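Local coordinates for protein beta-1,3-glucosyltransferase (Paecilomyces sp. J18, PDB 5JVV) that is a carbohydrate-active enzyme of the glucosyltransferase kind, built on the jelly-roll beta-sandwich of glycoside hydrolase family 16, at residues A[203-207]-A[208-212]; A[278-281]-A[282-285]; A[264-268]-A[269-273]; A[33-36]-A[37-40]. All coordinates share one frame; numbering follows the deposited sequence.

Interaction 1 (A[203-207]-A[208-212])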
loop_
_atom_site.group_PDB
_atom_site.type_symbol
_atom_site.label_atom_id
_atom_site.label_comp_id
_atom_site.label_asym_id
_atom_site.label_seq_id
_atom_site.Cartn_x
_atom_site.Cartn_y
_atom_site.Cartn_z
ATOM N N SER A 203 11.686 12.669 -10.255
ATOM C CA SER A 203 12.393 13.912 -10.610
ATOM C C SER A 203 12.237 15.038 -9.584
ATOM O O SER A 203 12.630 16.175 -9.848
ATOM C CB SER A 203 12.021 14.410 -12.020
ATOM O OG SER A 203 10.735 15.018 -12.038
ATOM N N ALA A 204 11.676 14.721 -8.419
ATOM C CA ALA A 204 11.556 15.684 -7.322
ATOM C C ALA A 204 11.850 15.001 -5.987
ATOM O O ALA A 204 11.244 15.303 -4.958
ATOM C CB ALA A 204 10.179 16.304 -7.306
ATOM N N ILE A 205 12.792 14.069 -6.027
ATOM C CA ILE A 205 13.186 13.304 -4.856
ATOM C C ILE A 205 14.376 13.997 -4.192
ATOM O O ILE A 205 15.335 14.362 -4.874
ATOM C CB ILE A 205 13.564 11.874 -5.292
ATOM C CG1 ILE A 205 12.371 11.201 -5.985
ATOM C CG2 ILE A 205 14.078 11.051 -4.118
ATOM C CD1 ILE A 205 12.736 9.938 -6.737
ATOM N N PRO A 206 14.313 14.200 -2.862
ATOM C CA PRO A 206 15.408 14.827 -2.110
ATOM C C PRO A 206 16.764 14.172 -2.395
ATOM O O PRO A 206 16.841 12.944 -2.456
ATOM C CB PRO A 206 15.003 14.588 -0.654
ATOM C CG PRO A 206 13.511 14.514 -0.689
ATOM C CD PRO A 206 13.150 13.895 -2.005
ATOM N N LYS A 207 17.808 14.977 -2.569
ATOM C CA LYS A 207 19.115 14.427 -2.911
ATOM C C LYS A 207 19.700 13.517 -1.827
ATOM O O LYS A 207 20.434 12.576 -2.148
ATOM C CB LYS A 207 20.098 15.539 -3.285
ATOM C CG LYS A 207 19.830 16.154 -4.649
ATOM C CD LYS A 207 20.179 15.178 -5.766
ATOM C CE LYS A 207 19.645 15.625 -7.122
ATOM N NZ LYS A 207 19.945 14.615 -8.191
ATOM N N SER A 208 19.372 13.776 -0.558
ATOM C CA SER A 208 19.905 12.961 0.540
ATOM C C SER A 208 19.306 11.551 0.532
ATOM O O SER A 208 19.908 10.602 1.032
ATOM C CB SER A 208 19.680 13.627 1.899
ATOM O OG SER A 208 18.297 13.698 2.207
ATOM N N ILE A 209 18.112 11.418 -0.031
ATOM C CA ILE A 209 17.533 10.097 -0.234
ATOM C C ILE A 209 18.262 9.384 -1.373
ATOM O O ILE A 209 18.605 8.199 -1.279
ATOM C CB ILE A 209 16.023 10.193 -0.531
ATOM C CG1 ILE A 209 15.266 10.530 0.755
ATOM C CG2 ILE A 209 15.501 8.893 -1.120
ATOM C CD1 ILE A 209 13.768 10.708 0.563
ATOM N N GLU A 210 18.502 10.113 -2.455
ATOM C CA GLU A 210 19.217 9.552 -3.595
ATOM C C GLU A 210 20.629 9.103 -3.230
ATOM O O GLU A 210 21.140 8.167 -3.823
ATOM C CB GLU A 210 19.253 10.559 -4.744
ATOM C CG GLU A 210 17.864 10.935 -5.244
ATOM C CD GLU A 210 17.901 11.746 -6.520
ATOM O OE1 GLU A 210 18.832 12.555 -6.683
ATOM O OE2 GLU A 210 16.997 11.567 -7.364
ATOM N N SER A 211 21.239 9.756 -2.246
ATOM C CA SER A 211 22.611 9.476 -1.818
ATOM C C SER A 211 22.691 8.442 -0.693
ATOM O O SER A 211 23.778 8.161 -0.188
ATOM C CB SER A 211 23.288 10.761 -1.329
ATOM O OG SER A 211 23.256 11.777 -2.310
ATOM N N ASP A 212 21.544 7.911 -0.280
ATOM C CA ASP A 212 21.473 6.943 0.822
ATOM C C ASP A 212 22.034 7.489 2.143
ATOM O O ASP A 212 22.600 6.752 2.960
ATOM C CB ASP A 212 22.143 5.616 0.430
ATOM C CG ASP A 212 21.359 4.853 -0.622
ATOM O OD1 ASP A 212 20.373 5.407 -1.152
ATOM O OD2 ASP A 212 21.724 3.694 -0.920
HETATM O O HOH W 1 14.835 12.861 -8.443
#

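Interaction 2 (A[278-281]-A[282-285])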
loop_
_atom_site.group_PDB
_atom_site.type_symbol
_atom_site.label_atom_id
_atom_site.label_comp_id
_atom_site.label_asym_id
_atom_site.label_seq_id
_atom_site.Cartn_x
_atom_site.Cartn_y
_atom_site.Cartn_z
ATOM N N ALA A 278 -13.868 -10.820 -12.449
ATOM C CA ALA A 278 -13.862 -12.143 -13.064
ATOM C C ALA A 278 -13.861 -12.106 -14.589
ATOM O O ALA A 278 -13.163 -12.905 -15.235
ATOM C CB ALA A 278 -15.053 -12.946 -12.568
ATOM N N THR A 279 -14.633 -11.186 -15.168
ATOM C CA THR A 279 -14.929 -11.252 -16.605
ATOM C C THR A 279 -14.113 -10.300 -17.489
ATOM O O THR A 279 -14.191 -10.381 -18.721
ATOM C CB THR A 279 -16.441 -11.045 -16.898
ATOM O OG1 THR A 279 -16.819 -9.698 -16.576
ATOM C CG2 THR A 279 -17.285 -12.020 -16.097
ATOM N N LYS A 280 -13.339 -9.410 -16.872
ATOM C CA LYS A 280 -12.547 -8.440 -17.632
ATOM C C LYS A 280 -11.046 -8.516 -17.332
ATOM O O LYS A 280 -10.440 -7.539 -16.883
ATOM C CB LYS A 280 -13.069 -7.021 -17.389
ATOM C CG LYS A 280 -14.526 -6.827 -17.779
ATOM C CD LYS A 280 -14.982 -5.428 -17.410
ATOM C CE LYS A 280 -16.467 -5.228 -17.656
ATOM N NZ LYS A 280 -16.784 -5.355 -19.103
ATOM N N PRO A 281 -10.425 -9.673 -17.615
ATOM C CA PRO A 281 -9.005 -9.826 -17.268
ATOM C C PRO A 281 -8.091 -8.757 -17.877
ATOM O O PRO A 281 -7.163 -8.310 -17.200
ATOM C CB PRO A 281 -8.655 -11.206 -17.841
ATOM C CG PRO A 281 -9.705 -11.467 -18.899
ATOM C CD PRO A 281 -10.949 -10.862 -18.316
ATOM N N GLU A 282 -8.359 -8.332 -19.110
ATOM C CA GLU A 282 -7.496 -7.348 -19.777
ATOM C C GLU A 282 -7.457 -5.991 -19.066
ATOM O O GLU A 282 -6.490 -5.238 -19.201
ATOM C CB GLU A 282 -7.911 -7.177 -21.244
ATOM C CG GLU A 282 -6.970 -6.317 -22.079
ATOM C CD GLU A 282 -5.558 -6.868 -22.133
ATOM O OE1 GLU A 282 -4.608 -6.071 -21.959
ATOM O OE2 GLU A 282 -5.398 -8.092 -22.356
ATOM N N GLU A 283 -8.496 -5.681 -18.295
ATOM C CA GLU A 283 -8.541 -4.426 -17.549
ATOM C C GLU A 283 -7.511 -4.387 -16.432
ATOM O O GLU A 283 -7.273 -3.337 -15.829
ATOM C CB GLU A 283 -9.939 -4.195 -16.970
ATOM C CG GLU A 283 -10.989 -3.896 -18.016
ATOM C CD GLU A 283 -11.481 -2.462 -17.952
ATOM O OE1 GLU A 283 -12.546 -2.178 -18.541
ATOM O OE2 GLU A 283 -10.807 -1.619 -17.314
ATOM N N PHE A 284 -6.872 -5.525 -16.170
ATOM C CA PHE A 284 -5.934 -5.610 -15.043
ATOM C C PHE A 284 -4.475 -5.652 -15.450
ATOM O O PHE A 284 -3.588 -5.915 -14.626
ATOM C CB PHE A 284 -6.328 -6.783 -14.138
ATOM C CG PHE A 284 -7.682 -6.592 -13.538
ATOM C CD1 PHE A 284 -7.833 -5.787 -12.421
ATOM C CD2 PHE A 284 -8.810 -7.110 -14.157
ATOM C CE1 PHE A 284 -9.090 -5.549 -11.873
ATOM C CE2 PHE A 284 -10.063 -6.878 -13.633
ATOM C CZ PHE A 284 -10.207 -6.091 -12.487
ATOM N N LYS A 285 -4.210 -5.358 -16.713
ATOM C CA LYS A 285 -2.833 -5.292 -17.181
ATOM C C LYS A 285 -2.051 -4.241 -16.399
ATOM O O LYS A 285 -0.855 -4.404 -16.155
ATOM C CB LYS A 285 -2.789 -5.000 -18.680
ATOM C CG LYS A 285 -1.431 -5.237 -19.297
ATOM C CD LYS A 285 -1.513 -5.327 -20.812
ATOM C CE LYS A 285 -0.124 -5.295 -21.411
ATOM N NZ LYS A 285 0.650 -4.139 -20.878
#

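Interaction 3 (A[264-268]-A[269-273])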
loop_
_atom_site.group_PDB
_atom_site.type_symbol
_atom_site.label_atom_id
_atom_site.label_comp_id
_atom_site.label_asym_id
_atom_site.label_seq_id
_atom_site.Cartn_x
_atom_site.Cartn_y
_atom_site.Cartn_z
ATOM N N LEU A 264 -22.539 -1.272 -12.227
ATOM C CA LEU A 264 -23.315 -2.123 -11.327
ATOM C C LEU A 264 -24.165 -3.077 -12.147
ATOM O O LEU A 264 -25.144 -2.671 -12.768
ATOM C CB LEU A 264 -24.184 -1.275 -10.396
ATOM C CG LEU A 264 -23.367 -0.435 -9.410
ATOM C CD1 LEU A 264 -24.230 0.606 -8.722
ATOM C CD2 LEU A 264 -22.692 -1.327 -8.374
ATOM N N THR A 265 -23.783 -4.349 -12.146
ATOM C CA THR A 265 -24.383 -5.340 -13.043
ATOM C C THR A 265 -25.107 -6.458 -12.294
ATOM O O THR A 265 -25.853 -7.232 -12.908
ATOM C CB THR A 265 -23.300 -6.014 -13.901
ATOM O OG1 THR A 265 -22.264 -6.503 -13.040
ATOM C CG2 THR A 265 -22.682 -5.018 -14.894
ATOM N N LYS A 266 -24.865 -6.579 -10.992
ATOM C CA LYS A 266 -25.412 -7.709 -10.238
ATOM C C LYS A 266 -26.222 -7.232 -9.036
ATOM O O LYS A 266 -26.650 -6.075 -9.001
ATOM C CB LYS A 266 -24.312 -8.695 -9.817
ATOM C CG LYS A 266 -23.490 -9.284 -10.989
ATOM C CD LYS A 266 -24.285 -10.312 -11.813
ATOM C CE LYS A 266 -23.351 -10.998 -12.826
ATOM N NZ LYS A 266 -24.048 -12.016 -13.679
ATOM N N GLU A 267 -26.450 -8.118 -8.069
ATOM C CA GLU A 267 -27.457 -7.858 -7.025
ATOM C C GLU A 267 -27.034 -6.846 -5.955
ATOM O O GLU A 267 -27.886 -6.259 -5.276
ATOM C CB GLU A 267 -27.931 -9.160 -6.380
ATOM C CG GLU A 267 -26.971 -9.772 -5.374
ATOM C CD GLU A 267 -25.983 -10.736 -5.993
ATOM O OE1 GLU A 267 -25.798 -10.706 -7.227
ATOM O OE2 GLU A 267 -25.378 -11.521 -5.230
ATOM N N ASP A 268 -25.726 -6.655 -5.796
ATOM C CA ASP A 268 -25.204 -5.602 -4.922
ATOM C C ASP A 268 -23.808 -5.229 -5.383
ATOM O O ASP A 268 -23.293 -5.821 -6.339
ATOM C CB ASP A 268 -25.240 -5.988 -3.433
ATOM C CG ASP A 268 -24.413 -7.225 -3.094
ATOM O OD1 ASP A 268 -23.614 -7.716 -3.915
ATOM O OD2 ASP A 268 -24.555 -7.703 -1.944
ATOM N N SER A 269 -23.183 -4.267 -4.714
ATOM C CA SER A 269 -21.895 -3.779 -5.194
ATOM C C SER A 269 -20.819 -4.856 -5.162
ATOM O O SER A 269 -19.996 -4.931 -6.073
ATOM C CB SER A 269 -21.435 -2.554 -4.416
ATOM O OG SER A 269 -21.193 -2.888 -3.074
ATOM N N LEU A 270 -20.826 -5.699 -4.132
ATOM C CA LEU A 270 -19.809 -6.742 -4.029
ATOM C C LEU A 270 -19.931 -7.713 -5.197
ATOM O O LEU A 270 -18.940 -8.052 -5.851
ATOM C CB LEU A 270 -19.910 -7.475 -2.689
ATOM C CG LEU A 270 -18.949 -8.659 -2.511
ATOM C CD1 LEU A 270 -17.496 -8.183 -2.442
ATOM C CD2 LEU A 270 -19.296 -9.446 -1.261
ATOM N N ALA A 271 -21.153 -8.149 -5.487
ATOM C CA ALA A 271 -21.367 -9.042 -6.623
ATOM C C ALA A 271 -21.011 -8.398 -7.967
ATOM O O ALA A 271 -20.496 -9.066 -8.864
ATOM C CB ALA A 271 -22.798 -9.557 -6.638
ATOM N N SER A 272 -21.300 -7.108 -8.107
ATOM C CA SER A 272 -20.925 -6.382 -9.327
ATOM C C SER A 272 -19.420 -6.279 -9.457
ATOM O O SER A 272 -18.873 -6.392 -10.561
ATOM C CB SER A 272 -21.561 -4.993 -9.347
ATOM O OG SER A 272 -22.978 -5.104 -9.354
ATOM N N CYS A 273 -18.748 -6.064 -8.331
ATOM C CA CYS A 273 -17.293 -6.010 -8.307
ATOM C C CYS A 273 -16.699 -7.342 -8.777
ATOM O O CYS A 273 -15.776 -7.374 -9.598
ATOM C CB CYS A 273 -16.827 -5.693 -6.889
ATOM S SG CYS A 273 -15.040 -5.418 -6.774
HETATM O O HOH W 2 -19.691 -5.177 -12.891
HETATM O O HOH W 3 -25.071 -3.931 -8.071
#

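Interaction 4 (A[33-36]-A[37-40])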
loop_
_atom_site.group_PDB
_atom_site.type_symbol
_atom_site.label_atom_id
_atom_site.label_comp_id
_atom_site.label_asym_id
_atom_site.label_seq_id
_atom_site.Cartn_x
_atom_site.Cartn_y
_atom_site.Cartn_z
ATOM N N TYR A 33 -4.234 -15.597 -3.764
ATOM C CA TYR A 33 -2.841 -15.326 -3.455
ATOM C C TYR A 33 -2.031 -16.602 -3.675
ATOM O O TYR A 33 -2.398 -17.672 -3.172
ATOM C CB TYR A 33 -2.722 -14.865 -2.015
ATOM C CG TYR A 33 -3.057 -13.407 -1.784
ATOM C CD1 TYR A 33 -2.656 -12.416 -2.680
ATOM C CD2 TYR A 33 -3.759 -13.018 -0.652
ATOM C CE1 TYR A 33 -2.948 -11.073 -2.435
ATOM C CE2 TYR A 33 -4.058 -11.686 -0.409
ATOM C CZ TYR A 33 -3.647 -10.722 -1.304
ATOM O OH TYR A 33 -3.929 -9.396 -1.047
ATOM N N VAL A 34 -0.936 -16.493 -4.419
ATOM C CA VAL A 34 -0.139 -17.673 -4.784
ATOM C C VAL A 34 1.316 -17.594 -4.314
ATOM O O VAL A 34 1.829 -16.519 -3.999
ATOM C CB VAL A 34 -0.177 -17.947 -6.294
ATOM C CG1 VAL A 34 -1.609 -18.224 -6.741
ATOM C CG2 VAL A 34 0.419 -16.773 -7.071
ATOM N N SER A 35 1.974 -18.752 -4.268
ATOM C CA SER A 35 3.360 -18.841 -3.824
ATOM C C SER A 35 4.277 -18.200 -4.844
ATOM O O SER A 35 3.872 -17.950 -5.985
ATOM C CB SER A 35 3.770 -20.295 -3.624
ATOM O OG SER A 35 3.790 -20.978 -4.869
ATOM N N ARG A 36 5.512 -17.929 -4.436
ATOM C CA ARG A 36 6.479 -17.310 -5.340
ATOM C C ARG A 36 6.752 -18.131 -6.601
ATOM O O ARG A 36 6.770 -17.575 -7.701
ATOM C CB ARG A 36 7.784 -16.986 -4.609
ATOM C CG ARG A 36 8.872 -16.422 -5.517
ATOM C CD ARG A 36 10.038 -15.908 -4.702
ATOM N NE ARG A 36 11.175 -15.557 -5.547
ATOM C CZ ARG A 36 12.362 -15.190 -5.078
ATOM N NH1 ARG A 36 13.348 -14.898 -5.918
ATOM N NH2 ARG A 36 12.566 -15.133 -3.768
ATOM N N GLU A 37 6.954 -19.440 -6.468
ATOM C CA GLU A 37 7.240 -20.251 -7.656
ATOM C C GLU A 37 6.057 -20.287 -8.631
ATOM O O GLU A 37 6.259 -20.306 -9.851
ATOM C CB GLU A 37 7.725 -21.662 -7.290
ATOM C CG GLU A 37 6.674 -22.562 -6.681
ATOM C CD GLU A 37 6.497 -22.384 -5.179
ATOM O OE1 GLU A 37 7.243 -21.586 -4.551
ATOM O OE2 GLU A 37 5.590 -23.052 -4.626
ATOM N N VAL A 38 4.834 -20.266 -8.108
ATOM C CA VAL A 38 3.667 -20.212 -8.974
ATOM C C VAL A 38 3.615 -18.862 -9.674
ATOM O O VAL A 38 3.384 -18.790 -10.879
ATOM C CB VAL A 38 2.360 -20.459 -8.206
ATOM C CG1 VAL A 38 1.171 -20.074 -9.056
ATOM C CG2 VAL A 38 2.252 -21.920 -7.806
ATOM N N ALA A 39 3.873 -17.799 -8.918
ATOM C CA ALA A 39 3.804 -16.443 -9.455
ATOM C C ALA A 39 4.843 -16.234 -10.545
ATOM O O ALA A 39 4.557 -15.624 -11.585
ATOM C CB ALA A 39 4.003 -15.437 -8.345
ATOM N N GLU A 40 6.049 -16.742 -10.317
ATOM C CA GLU A 40 7.107 -16.610 -11.308
ATOM C C GLU A 40 6.773 -17.392 -12.570
ATOM O O GLU A 40 7.043 -16.938 -13.681
ATOM C CB GLU A 40 8.457 -17.027 -10.723
ATOM C CG GLU A 40 9.004 -15.988 -9.730
ATOM C CD GLU A 40 10.202 -16.480 -8.947
ATOM O OE1 GLU A 40 10.459 -17.703 -8.952
ATOM O OE2 GLU A 40 10.879 -15.639 -8.310
#

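Interaction 1 (A[203-207]-A[208-212])
Lys207 and Glu210, one helical turn apart, form a salt bridge in which Lys207 NZ lies 2.8 Å from Glu210 OE1, on the syn lone pair of that oxygen. A bend at chi2 (-71°) turns the lysine toward the acid, bringing CD and CE as well as NZ close to OE1, as suits a long, flexible surface cation. Glu210 OE2 accepts from a water 2.7 Å away, which in turn takes a weak bond from Ile205 N. Beside this pair, Ile205 CG2 touches both Glu210 CG and, at 4.0 Å, Ile209 CG2. Helix 207-210 is little more than one turn: Pro206, with no amide hydrogen to satisfy, is its N-cap, and a Schellman motif at Asp212, where phi is positive, ends it. Pro206 O accepts from Glu210 N at 3.3 Å, in the carbonyl plane, and weakly from Ile209 N. Lys207 O is gripped twice by Ser211, whose N and OG, each 2.9 Å away, arrive from opposite faces of the carbonyl plane. Pro206 CG and Ile209 CD1 meet side by side. Farther out, buried Ile209 rests on Phe200 and Tyr293 of the sheet, Ser208 OG bonds to Glu218 and Asp215 N, and Asp212 pairs with Lys295.

Interaction 2 (A[278-281]-A[282-285])
Lys280 O accepts from Glu283 N and Pro281 O from Phe284 N, both at 3.0 Å, the two i-to-i+3 bonds of a short 3-10 turn. Lys280 is where helix 269-279 leaves helical geometry, and Pro281 opens the tighter coil, a place where the lack of an N-H costs nothing and the fixed phi helps. The ring of Phe284 does much of the side-chain work. Its chi1 of -63° sets CG opposite the carbonyl carbon and lets one ring edge lie along the turn's own carbonyls: CD2 is 3.2 Å from Lys280 O and CE2 3.3 Å from the same oxygen, while Pro281 O also lies at that edge. The faintly positive ring hydrogens thus face electron-rich oxygens. On the outer side Lys280 CB packs on Glu283 CG at 3.8 Å, the long polar chains suiting an exposed surface; their charged ends, Lys280 NZ and Glu283 OE1, stay 5.3 Å apart. Phe284, buried, meets Phe247 of strand 240-247 edge-to-face and touches Phe276 and Val277 of helix 269-279. Arg70 of strand 70-77 lies against both Phe284 and Pro281, joining the turn to the sheet.

Interaction 3 (A[264-268]-A[269-273])
Asp268 is the N-cap of helix 269-279, its OD1 accepting from Ala271 N at 3.0 Å. A chi1 of 60° places the carboxylate between its own backbone N and carbonyl carbon, and from there OD1 meets the amide of Ala271 in the first turn, in a nearly straight bond (167°). Aspartate suits this end, since its negative charge probably also gains from the helix dipole. The first helical backbone bond follows, Ser272 N to Asp268 O at 3.0 Å. A second set of hydrogen bonds centres on the hydroxyl of buried Ser272, which ties the preceding loop back onto the helix: its OG accepts from Lys266 N at 2.9 Å, a fairly straight bond (161°), and more weakly from Thr265 N at 3.0 Å. Serine suits the place because a short side chain brings one acceptor within reach of two successive loop amides. Van der Waals contact is modest. Lys266 CB lies 3.6 Å from Ala271 CB, a methyl that Glu267 OE1 also approaches at 3.3 Å, and Leu264 CD2 leans on Ser272. Outside the pair of segments, Ser269 OG bonds to Gly253 O, Thr265 OG1 to Asp275, and Cys273 forms a disulfide with Cys248. Water completes the set: one molecule links Lys266 O with Ser272 OG, and a second donates both to Thr265 OG1, at 2.9 Å, and to Ser272 O.

Interaction 4 (A[33-36]-A[37-40])
Arg36 and Glu40 meet one turn apart at the start of helix 36-41, in a salt bridge made through Arg36 NE, which lies 2.8 Å from Glu40 OE2. The N-H points almost perfectly at the oxygen (178°) and the acceptor lies in the guanidinium plane, yet the two flat groups stand nearly perpendicular, 88° apart, and the oxygen is met from above its carboxylate plane. Arginine suits the place because its extended chain, with CG opposite the backbone N, carries the guanidinium outward from the helix, about square to its axis, and leaves NH2 for a salt bridge with Asp16. Beneath it runs the ordinary helical bond from Glu40 N to Arg36 O, 2.8 Å.

Ser35 is the N-cap. Its OG takes a weak, long bond from Val38 N at 3.5 Å and donates to Glu37 OE2 at 2.8 Å, coming down almost vertically on the carboxylate plane. Glu37 bends at chi2 to bring its acid back over the cap, where a negative charge at a helix start is probably welcome. Ser35 O accepts from Ala39 N at 2.9 Å.

Val34, just before the cap, adds an apolar clasp: its CB meets Val38 CG1 at 3.7 Å, and its CG2 meets Ala39 CB at 4.0 Å, the latter pair holding the positions of a hydrophobic staple. Small Ala39 lets the helix sit close to Val73 of strand 70-77 and Val45 of strand 45-47, while Val34 bonds through its backbone to Ser72, fixing the end of strand 31-33 beside strand 70-77.

Interactions 1, 3 and 4 each fasten a helix start to the loop before it, whereas interaction 2 follows a helix end. The N-cap position differs: a proline without a side-chain capping bond in interaction 1, an aspartate carboxylate in interaction 3, a weakly capping serine hydroxyl in interaction 4. Salt bridges occur in interactions 1 and 4 alone; interaction 3 relies on a serine hydroxyl and waters, and interaction 2 on backbone bonds and an aromatic edge. Interactions 2 and 3 share helix 269-279, their centres about 16 Å apart, while interactions 1 and 3 lie on opposite sides of the chain's centre. The first three are surface contacts; interaction 4, against the strands, is partly buried.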